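PDB 3RIQ: tailspike protein from Siphovirus 9NA, which probably binds the lipopolysaccharide of Salmonella and cleaves its O-antigen chains as an endorhamnosidase, serving the phage as its receptor-recognition device. Local coordinates for residues 22-25 / 26-30; 295-298 / 299-302; 488-492 / 493-497. One frame throughout, in Å; residues are numbered along the deposited sequence.

Contact 1 of 3, residues 22-25 / 26-30; sequences TLQE and AATAA
Gln24 and Thr28 sit one helical turn apart, and their side chains slant across one another on the outside of the short helix 23-29. Gln24 leaves the backbone with CG anti to its own N (chi1 177°) and then bends at chi2, which turns the amide along the helix toward the following turn. The amide nitrogen NE2 thereby comes to within 3.1 Å of Thr28 OG1 and donates to it, the hydroxyl standing slightly tilted from the amide plane. The other end of the same amide is also fixed: Gln24 OE1 accepts from the backbone N of Asp49, so the rotation of the flat group is set from both ends.

At the start of the helix Thr22 and Glu25 form a capping box. Thr22 OG1, at the N-cap, accepts from Glu25 N at 3.0 Å, while the Glu25 carboxylate reaches back and takes the backbone N of Thr22 on OE1, again at 3.0 Å. That second donor comes from above the carboxylate plane. OE1 also accepts from Met21 N, so one oxygen holds two successive amides just ahead of the helix, while Thr22 OG1 serves Glu25 N in its first turn.

Behind these polar groups runs the usual i to i+4 ladder. Ala27 N meets Leu23 O at 2.8 Å, and Thr28 N meets Gln24 O at the same 2.8 Å; the bonds from Ala26 N to Thr22 O and from Ala29 N to Glu25 O are longer, at 3.2 Å each. The inner side carries small groups: the methyl of Ala26 packs on Leu34 and that of Ala27 on Val48, alongside Leu23, which touches Val48 and Ile36.

Contact 2 of 3, residues 295-298 / 299-302; sequences DYTL and AEYP
Ala299 opens the second half of this surface turn with Ala299 CB 3.9 Å from Thr297 OG1, a light touch beside the hydroxyl. Glu300 follows and makes two reciprocal bonds with Thr297. Its backbone N donates to Thr297 OG1 at 3.1 Å, and its extended side chain swings back so that OE1 accepts from Thr297 N at 3.0 Å, on the anti side of the carboxylate and 21° out of its plane. The two bonds, one from each backbone N to the other residue's side chain, brace a single turn of chain within an irregular loop. The threonine hydroxyl reaches its donor because chi1 of 66° puts OG1 between the backbone N and the carbonyl carbon. Glu300 OE1 also lies in the plane of the Tyr296 ring, at its edge, 3.5 Å from CD1.

Tyr301 N bonds to Thr297 O, 3.0 Å long and nearly straight, closing one alpha-turn in the loop between strands 281-282 and 311-318. The two tyrosine side chains run alongside each other, pointing the same way, but their rings are turned into a T-shaped stack: the CD2-CE2 edge of Tyr301 faces the flat of Tyr296, planes 77° apart and centroids 5.0 Å apart. Arg292 gathers the backbone oxygens, its NH1 donating to Tyr296 O and Tyr301 O.

Chemically, the turn is held by backbone amides paired with one hydroxyl, one carboxylate oxygen and one carbonyl, and by a ring pair; the partly positive hydrogens of the Tyr296 rim probably make a mildly favourable neighbour for the carboxylate oxygen.

Contact 3 of 3, residues 488-492 / 493-497; sequences QLNRL and GFKHM
The His496 imidazole and the Phe494 phenyl both turn an edge to the same backbone oxygen, Arg491 O. That oxygen lies near the plane of each ring, 3.3 Å from His496 CE1 and 3.8 Å from Phe494 CD1. Over one face of the imidazole, offset toward its rim, sits an ordered water that accepts from Arg491 N and donates to His496 O. In-plane at the phenyl edge, Leu492 CB adds an apolar touch. His496 has chi1 of 64°, with CG between its N and carbonyl carbon, and this brings CE1 of the ring up to Arg491 O and CB.

The rings decorate the loop of a beta hairpin joining strands 482-489 and 497-500. Leu489 and Met497 form its last antiparallel non-hydrogen-bonded pair; in one of the two modelled conformers of Leu489, their side chains lie alongside each other. Beyond it Asn490 N bonds to His496 O at 3.0 Å. Tighter in, Gly493 N reaches Asn490 O at 3.1 Å, from well above the carbonyl plane. Asn490 folds its amide into the loop, where OD1 takes Lys495 N at 2.8 Å on an in-plane lone pair; ND2 bonds to Ser471 O and to Gln479 of the second subunit. Gly493 has positive phi, a conformation glycine adopts readily.

His496 NE2 and Arg491 NE donate to Ala510 O and Ser509 O of that same subunit, and Met497 packs on Met497 of the third. The loop's own polar atoms thus shape it from within, while side-chain N-H groups of Asn490, Arg491 and His496 donate to the second subunit.

The three contacts come in chain order and are spread along an elongated subunit. Contact 1 lies near the N-terminal end, on helix 23-29 between strands 14-16 and 33-36, where the parallel strands begin. Contact 2 sits about 48 Å away, centre to centre, in the loop between strands 281-282 and 311-318, projecting from the right-handed beta-helix. Contact 3 belongs to the five-stranded antiparallel sheet that comes after the beta-helix along the chain, its centre about 67 Å from that of contact 2 and 96 Å from that of contact 1. None touches another. Contacts 1 and 2 meet no other subunit, whereas residues 488-497 lie at the interface between subunits of the trimer.

Contact 1 of 3, residues 22-25 / 26-30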
ATOM      1  N   THR A  22      20.505  43.389 -15.530  1.00 17.23           N
ATOM      2  CA  THR A  22      20.931  42.224 -14.739  1.00 15.81           C
ATOM      3  C   THR A  22      19.827  41.802 -13.778  1.00 15.04           C
ATOM      4  O   THR A  22      18.968  42.615 -13.379  1.00 15.24           O
ATOM      5  CB  THR A  22      22.204  42.487 -13.898  1.00 15.35           C
ATOM      6  OG1 THR A  22      21.928  43.441 -12.881  1.00 15.81           O
ATOM      7  CG2 THR A  22      23.390  42.988 -14.762  1.00 16.93           C
ATOM      8  N   LEU A  23      19.919  40.553 -13.328  1.00 15.78           N
ATOM      9  CA  LEU A  23      19.038  40.041 -12.301  1.00 15.18           C
ATOM     10  C   LEU A  23      19.244  40.765 -10.961  1.00 15.30           C
ATOM     11  O   LEU A  23      18.271  41.040 -10.251  1.00 14.21           O
ATOM     12  CB  LEU A  23      19.244  38.534 -12.144  1.00 15.99           C
ATOM     13  CG  LEU A  23      18.208  37.813 -11.296  1.00 16.39           C
ATOM     14  CD1 LEU A  23      16.745  38.122 -11.701  1.00 17.39           C
ATOM     15  CD2 LEU A  23      18.536  36.275 -11.388  1.00 17.59           C
ATOM     16  N   GLN A  24      20.483  41.138 -10.650  1.00 14.79           N
ATOM     17  CA  GLN A  24      20.738  41.928  -9.437  1.00 14.30           C
ATOM     18  C   GLN A  24      20.013  43.281  -9.482  1.00 14.88           C
ATOM     19  O   GLN A  24      19.375  43.688  -8.493  1.00 14.22           O
ATOM     20  CB  GLN A  24      22.242  42.160  -9.213  1.00 14.03           C
ATOM     21  CG  GLN A  24      22.519  43.064  -7.983  1.00 14.47           C
ATOM     22  CD  GLN A  24      22.120  42.324  -6.701  1.00 13.50           C
ATOM     23  OE1 GLN A  24      22.752  41.331  -6.322  1.00 15.47           O
ATOM     24  NE2 GLN A  24      21.023  42.752  -6.085  1.00 14.04           N
ATOM     25  N   GLU A  25      20.058  43.967 -10.621  1.00 15.31           N
ATOM     26  CA  GLU A  25      19.340  45.255 -10.700  1.00 15.97           C
ATOM     27  C   GLU A  25      17.837  45.073 -10.460  1.00 15.33           C
ATOM     28  O   GLU A  25      17.199  45.869  -9.765  1.00 15.13           O
ATOM     29  CB  GLU A  25      19.566  45.896 -12.066  1.00 16.08           C
ATOM     30  CG  GLU A  25      20.946  46.512 -12.247  1.00 16.89           C
ATOM     31  CD  GLU A  25      21.352  46.712 -13.698  1.00 21.94           C
ATOM     32  OE1 GLU A  25      20.652  46.223 -14.609  1.00 24.23           O
ATOM     33  OE2 GLU A  25      22.402  47.343 -13.920  1.00 26.39           O
ATOM     34  N   ALA A  26      17.276  43.993 -11.004  1.00 15.34           N
ATOM     35  CA  ALA A  26      15.854  43.689 -10.809  1.00 14.13           C
ATOM     36  C   ALA A  26      15.562  43.345  -9.328  1.00 14.88           C
ATOM     37  O   ALA A  26      14.586  43.840  -8.753  1.00 13.45           O
ATOM     38  CB  ALA A  26      15.426  42.543 -11.745  1.00 14.61           C
ATOM     39  N   ALA A  27      16.436  42.538  -8.713  1.00 14.34           N
ATOM     40  CA  ALA A  27      16.278  42.165  -7.313  1.00 14.25           C
ATOM     41  C   ALA A  27      16.352  43.383  -6.400  1.00 14.55           C
ATOM     42  O   ALA A  27      15.566  43.477  -5.444  1.00 14.70           O
ATOM     43  CB  ALA A  27      17.356  41.185  -6.914  1.00 14.00           C
ATOM     44  N   THR A  28      17.305  44.293  -6.674  1.00 13.58           N
ATOM     45  CA  THR A  28      17.427  45.536  -5.902  1.00 14.91           C
ATOM     46  C   THR A  28      16.140  46.359  -5.957  1.00 14.53           C
ATOM     47  O   THR A  28      15.679  46.890  -4.905  1.00 15.80           O
ATOM     48  CB  THR A  28      18.646  46.341  -6.392  1.00 14.19           C
ATOM     49  OG1 THR A  28      19.825  45.599  -6.068  1.00 15.88           O
ATOM     50  CG2 THR A  28      18.758  47.704  -5.689  1.00 16.41           C
ATOM     51  N   ALA A  29      15.537  46.452  -7.141  1.00 14.39           N
ATOM     52  CA  ALA A  29      14.328  47.259  -7.328  1.00 14.31           C
ATOM     53  C   ALA A  29      13.095  46.593  -6.697  1.00 13.88           C
ATOM     54  O   ALA A  29      12.147  47.281  -6.346  1.00 15.19           O
ATOM     55  CB  ALA A  29      14.086  47.467  -8.807  1.00 14.57           C
ATOM     56  N   ALA A  30      13.111  45.262  -6.575  1.00 14.43           N
ATOM     57  CA  ALA A  30      11.929  44.509  -6.133  1.00 13.76           C
ATOM     58  C   ALA A  30      11.493  44.827  -4.720  1.00 14.50           C
ATOM     59  O   ALA A  30      12.310  45.107  -3.849  1.00 14.62           O
ATOM     60  CB  ALA A  30      12.207  42.980  -6.283  1.00 13.12           C
TER

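Contact 2 of 3, residues 295-298 / 299-302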
ATOM      1  N   ASP A 295      29.740  13.292  14.247  1.00 16.14           N
ATOM      2  CA  ASP A 295      28.683  12.303  14.160  1.00 16.60           C
ATOM      3  C   ASP A 295      29.005  11.287  15.254  1.00 15.89           C
ATOM      4  O   ASP A 295      30.042  11.392  15.957  1.00 17.50           O
ATOM      5  CB  ASP A 295      28.659  11.643  12.763  1.00 16.68           C
ATOM      6  CG  ASP A 295      27.270  11.197  12.333  1.00 15.47           C
ATOM      7  OD1 ASP A 295      26.500  10.731  13.186  1.00 16.48           O
ATOM      8  OD2 ASP A 295      26.960  11.304  11.113  1.00 14.92           O
ATOM      9  N   TYR A 296      28.166  10.266  15.399  1.00 16.45           N
ATOM     10  CA  TYR A 296      28.478   9.213  16.368  1.00 16.31           C
ATOM     11  C   TYR A 296      29.801   8.512  16.053  1.00 16.95           C
ATOM     12  O   TYR A 296      30.120   8.248  14.881  1.00 17.37           O
ATOM     13  CB  TYR A 296      27.389   8.140  16.383  1.00 16.37           C
ATOM     14  CG  TYR A 296      26.042   8.592  16.909  1.00 16.08           C
ATOM     15  CD1 TYR A 296      25.835   8.810  18.279  1.00 17.05           C
ATOM     16  CD2 TYR A 296      24.978   8.805  16.046  1.00 15.59           C
ATOM     17  CE1 TYR A 296      24.605   9.207  18.780  1.00 18.03           C
ATOM     18  CE2 TYR A 296      23.728   9.209  16.541  1.00 19.23           C
ATOM     19  CZ  TYR A 296      23.557   9.416  17.907  1.00 18.97           C
ATOM     20  OH  TYR A 296      22.330   9.833  18.406  1.00 22.91           O
ATOM     21  N   THR A 297      30.568   8.210  17.102  1.00 17.65           N
ATOM     22  CA  THR A 297      31.840   7.505  16.931  1.00 17.81           C
ATOM     23  C   THR A 297      31.636   6.017  16.578  1.00 18.38           C
ATOM     24  O   THR A 297      30.545   5.458  16.805  1.00 17.89           O
ATOM     25  CB  THR A 297      32.706   7.589  18.197  1.00 18.22           C
ATOM     26  OG1 THR A 297      32.062   6.879  19.249  1.00 20.03           O
ATOM     27  CG2 THR A 297      32.906   9.042  18.618  1.00 19.62           C
ATOM     28  N   LEU A 298      32.699   5.378  16.077  1.00 18.50           N
ATOM     29  CA  LEU A 298      32.684   3.933  15.862  1.00 18.77           C
ATOM     30  C   LEU A 298      32.391   3.171  17.160  1.00 19.33           C
ATOM     31  O   LEU A 298      31.702   2.140  17.160  1.00 19.98           O
ATOM     32  CB  LEU A 298      34.008   3.457  15.260  1.00 18.83           C
ATOM     33  CG  LEU A 298      34.334   3.982  13.864  1.00 18.92           C
ATOM     34  CD1 LEU A 298      35.756   3.554  13.464  1.00 22.59           C
ATOM     35  CD2 LEU A 298      33.302   3.538  12.826  1.00 20.21           C
ATOM     36  N   ALA A 299      32.895   3.676  18.287  1.00 20.42           N
ATOM     37  CA  ALA A 299      32.650   3.010  19.553  1.00 21.30           C
ATOM     38  C   ALA A 299      31.184   3.104  19.990  1.00 21.50           C
ATOM     39  O   ALA A 299      30.646   2.170  20.611  1.00 23.21           O
ATOM     40  CB  ALA A 299      33.550   3.564  20.619  1.00 21.58           C
ATOM     41  N   GLU A 300      30.537   4.222  19.647  1.00 20.07           N
ATOM     42  CA  GLU A 300      29.112   4.400  19.932  1.00 19.46           C
ATOM     43  C   GLU A 300      28.228   3.509  19.044  1.00 18.72           C
ATOM     44  O   GLU A 300      27.288   2.870  19.549  1.00 19.11           O
ATOM     45  CB  GLU A 300      28.719   5.872  19.778  1.00 19.97           C
ATOM     46  CG  GLU A 300      29.259   6.711  20.937  1.00 20.73           C
ATOM     47  CD  GLU A 300      29.024   8.193  20.784  1.00 23.91           C
ATOM     48  OE1 GLU A 300      29.095   8.722  19.651  1.00 20.61           O
ATOM     49  OE2 GLU A 300      28.815   8.847  21.832  1.00 29.89           O
ATOM     50  N   TYR A 301      28.510   3.496  17.732  1.00 16.99           N
ATOM     51  CA  TYR A 301      27.781   2.626  16.783  1.00 16.79           C
ATOM     52  C   TYR A 301      28.744   2.096  15.754  1.00 16.88           C
ATOM     53  O   TYR A 301      29.337   2.882  15.022  1.00 17.39           O
ATOM     54  CB  TYR A 301      26.682   3.419  16.063  1.00 16.70           C
ATOM     55  CG  TYR A 301      25.561   3.774  16.976  1.00 16.18           C
ATOM     56  CD1 TYR A 301      24.603   2.821  17.317  1.00 17.82           C
ATOM     57  CD2 TYR A 301      25.489   5.041  17.586  1.00 17.74           C
ATOM     58  CE1 TYR A 301      23.593   3.121  18.206  1.00 18.45           C
ATOM     59  CE2 TYR A 301      24.474   5.360  18.481  1.00 17.78           C
ATOM     60  CZ  TYR A 301      23.526   4.392  18.769  1.00 18.53           C
ATOM     61  OH  TYR A 301      22.513   4.685  19.640  1.00 21.87           O
ATOM     62  N   PRO A 302      28.849   0.757  15.637  1.00 16.77           N
ATOM     63  CA  PRO A 302      29.693   0.173  14.602  1.00 17.23           C
ATOM     64  C   PRO A 302      29.298   0.560  13.211  1.00 16.92           C
ATOM     65  O   PRO A 302      28.159   1.026  12.959  1.00 16.05           O
ATOM     66  CB  PRO A 302      29.491  -1.326  14.783  1.00 17.40           C
ATOM     67  CG  PRO A 302      29.152  -1.484  16.256  1.00 18.90           C
ATOM     68  CD  PRO A 302      28.269  -0.267  16.533  1.00 18.68           C
TER

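Contact 3 of 3, residues 488-492 / 493-497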
ATOM      1  N   GLN A 488       2.872 -47.011   3.345  1.00 16.25           N
ATOM      2  CA  GLN A 488       2.059 -46.630   2.198  1.00 16.29           C
ATOM      3  C   GLN A 488       0.632 -47.096   2.385  1.00 16.36           C
ATOM      4  O   GLN A 488       0.376 -48.070   3.119  1.00 16.87           O
ATOM      5  CB  GLN A 488       2.624 -47.224   0.897  1.00 16.33           C
ATOM      6  CG  GLN A 488       4.129 -46.970   0.691  1.00 16.90           C
ATOM      7  CD  GLN A 488       4.617 -47.399  -0.685  1.00 17.57           C
ATOM      8  OE1 GLN A 488       4.046 -48.299  -1.314  1.00 18.90           O
ATOM      9  NE2 GLN A 488       5.648 -46.718  -1.183  1.00 18.35           N
ATOM     10  N   LEU A 489      -0.305 -46.407   1.726  1.00 16.03           N
ATOM     11  CA  LEU A 489      -1.705 -46.846   1.673  0.50 16.63           C
ATOM     12  C   LEU A 489      -2.155 -46.956   0.225  1.00 16.37           C
ATOM     13  O   LEU A 489      -1.896 -46.052  -0.586  1.00 16.91           O
ATOM     14  CB  LEU A 489      -2.646 -45.877   2.400  0.50 17.10           C
ATOM     15  CG  LEU A 489      -2.475 -45.632   3.904  0.50 17.54           C
ATOM     16  CD1 LEU A 489      -2.805 -46.851   4.755  0.50 18.03           C
ATOM     17  CD2 LEU A 489      -1.095 -45.150   4.202  0.50 20.92           C
ATOM     18  N   ASN A 490      -2.819 -48.077  -0.092  1.00 17.13           N
ATOM     19  CA  ASN A 490      -3.430 -48.321  -1.406  1.00 17.53           C
ATOM     20  C   ASN A 490      -2.436 -48.540  -2.568  1.00 17.43           C
ATOM     21  O   ASN A 490      -2.745 -48.212  -3.718  1.00 17.91           O
ATOM     22  CB  ASN A 490      -4.478 -47.227  -1.749  1.00 18.08           C
ATOM     23  CG  ASN A 490      -5.434 -47.664  -2.860  1.00 17.74           C
ATOM     24  OD1 ASN A 490      -5.865 -48.844  -2.879  1.00 17.24           O
ATOM     25  ND2 ASN A 490      -5.747 -46.750  -3.796  1.00 18.98           N
ATOM     26  N   ARG A 491      -1.257 -49.113  -2.297  1.00 18.10           N
ATOM     27  CA  ARG A 491      -0.357 -49.407  -3.417  1.00 18.78           C
ATOM     28  C   ARG A 491      -1.048 -50.373  -4.391  1.00 19.87           C
ATOM     29  O   ARG A 491      -1.571 -51.413  -3.979  1.00 19.44           O
ATOM     30  CB  ARG A 491       0.997 -49.974  -2.963  1.00 18.17           C
ATOM     31  CG  ARG A 491       1.895 -50.333  -4.167  1.00 18.74           C
ATOM     32  CD  ARG A 491       3.300 -50.682  -3.718  1.00 20.44           C
ATOM     33  NE  ARG A 491       4.092 -51.253  -4.808  1.00 20.65           N
ATOM     34  CZ  ARG A 491       4.775 -50.590  -5.743  1.00 22.50           C
ATOM     35  NH1 ARG A 491       4.823 -49.249  -5.785  1.00 21.92           N
ATOM     36  NH2 ARG A 491       5.415 -51.306  -6.669  1.00 25.93           N
ATOM     37  N   LEU A 492      -1.016 -50.008  -5.670  1.00 19.88           N
ATOM     38  CA  LEU A 492      -1.631 -50.786  -6.763  1.00 21.80           C
ATOM     39  C   LEU A 492      -3.142 -51.019  -6.639  1.00 21.01           C
ATOM     40  O   LEU A 492      -3.717 -51.906  -7.279  1.00 21.91           O
ATOM     41  CB  LEU A 492      -0.866 -52.102  -7.037  1.00 22.28           C
ATOM     42  CG  LEU A 492       0.419 -51.833  -7.839  1.00 26.44           C
ATOM     43  CD1 LEU A 492       1.280 -53.073  -7.913  1.00 28.96           C
ATOM     44  CD2 LEU A 492       0.139 -51.274  -9.256  1.00 29.79           C
ATOM     45  N   GLY A 493      -3.788 -50.205  -5.815  1.00 20.01           N
ATOM     46  CA  GLY A 493      -5.231 -50.240  -5.704  1.00 19.08           C
ATOM     47  C   GLY A 493      -5.760 -51.343  -4.800  1.00 19.21           C
ATOM     48  O   GLY A 493      -6.964 -51.608  -4.813  1.00 19.04           O
ATOM     49  N   PHE A 494      -4.891 -51.929  -3.973  1.00 18.66           N
ATOM     50  CA  PHE A 494      -5.324 -53.022  -3.085  1.00 18.92           C
ATOM     51  C   PHE A 494      -5.861 -52.573  -1.720  1.00 18.23           C
ATOM     52  O   PHE A 494      -6.279 -53.408  -0.919  1.00 18.03           O
ATOM     53  CB  PHE A 494      -4.253 -54.136  -2.967  1.00 18.81           C
ATOM     54  CG  PHE A 494      -4.153 -54.985  -4.221  1.00 21.14           C
ATOM     55  CD1 PHE A 494      -3.293 -54.615  -5.241  1.00 22.53           C
ATOM     56  CD2 PHE A 494      -4.953 -56.110  -4.388  1.00 23.74           C
ATOM     57  CE1 PHE A 494      -3.218 -55.336  -6.415  1.00 24.49           C
ATOM     58  CE2 PHE A 494      -4.882 -56.852  -5.565  1.00 25.47           C
ATOM     59  CZ  PHE A 494      -4.017 -56.466  -6.576  1.00 24.61           C
ATOM     60  N   LYS A 495      -5.875 -51.258  -1.466  1.00 18.03           N
ATOM     61  CA  LYS A 495      -6.599 -50.705  -0.306  1.00 17.98           C
ATOM     62  C   LYS A 495      -5.995 -51.104   1.039  1.00 16.89           C
ATOM     63  O   LYS A 495      -6.656 -50.987   2.077  1.00 17.22           O
ATOM     64  CB  LYS A 495      -8.105 -51.014  -0.355  1.00 18.20           C
ATOM     65  CG  LYS A 495      -8.724 -50.724  -1.734  1.00 19.07           C
ATOM     66  CD  LYS A 495     -10.177 -51.113  -1.792  1.00 22.65           C
ATOM     67  CE  LYS A 495     -10.701 -50.882  -3.199  1.00 25.17           C
ATOM     68  NZ  LYS A 495     -12.068 -51.437  -3.384  1.00 30.51           N
ATOM     69  N   HIS A 496      -4.718 -51.481   1.027  1.00 17.11           N
ATOM     70  CA  HIS A 496      -4.086 -52.016   2.236  1.00 17.08           C
ATOM     71  C   HIS A 496      -3.008 -51.047   2.723  1.00 16.29           C
ATOM     72  O   HIS A 496      -2.520 -50.179   1.969  1.00 17.22           O
ATOM     73  CB  HIS A 496      -3.384 -53.334   1.914  1.00 16.22           C
ATOM     74  CG  HIS A 496      -2.253 -53.181   0.946  1.00 17.05           C
ATOM     75  ND1 HIS A 496      -2.436 -52.664  -0.323  1.00 17.20           N
ATOM     76  CD2 HIS A 496      -0.924 -53.435   1.063  1.00 17.41           C
ATOM     77  CE1 HIS A 496      -1.271 -52.626  -0.953  1.00 17.73           C
ATOM     78  NE2 HIS A 496      -0.341 -53.091  -0.137  1.00 15.92           N
ATOM     79  N   MET A 497      -2.608 -51.200   3.976  1.00 16.14           N
ATOM     80  CA  MET A 497      -1.388 -50.542   4.457  1.00 16.44           C
ATOM     81  C   MET A 497      -0.147 -51.414   4.196  1.00 15.65           C
ATOM     82  O   MET A 497      -0.137 -52.608   4.571  1.00 16.36           O
ATOM     83  CB  MET A 497      -1.507 -50.238   5.948  1.00 16.81           C
ATOM     84  CG  MET A 497      -0.329 -49.498   6.572  1.00 17.24           C
ATOM     85  SD  MET A 497      -0.569 -49.312   8.376  1.00 25.94           S
ATOM     86  CE  MET A 497      -1.599 -47.917   8.451  1.00 29.04           C
TER
HETATM   87  O   HOH W   1      -0.119 -49.791   0.378  1.00 16.40           O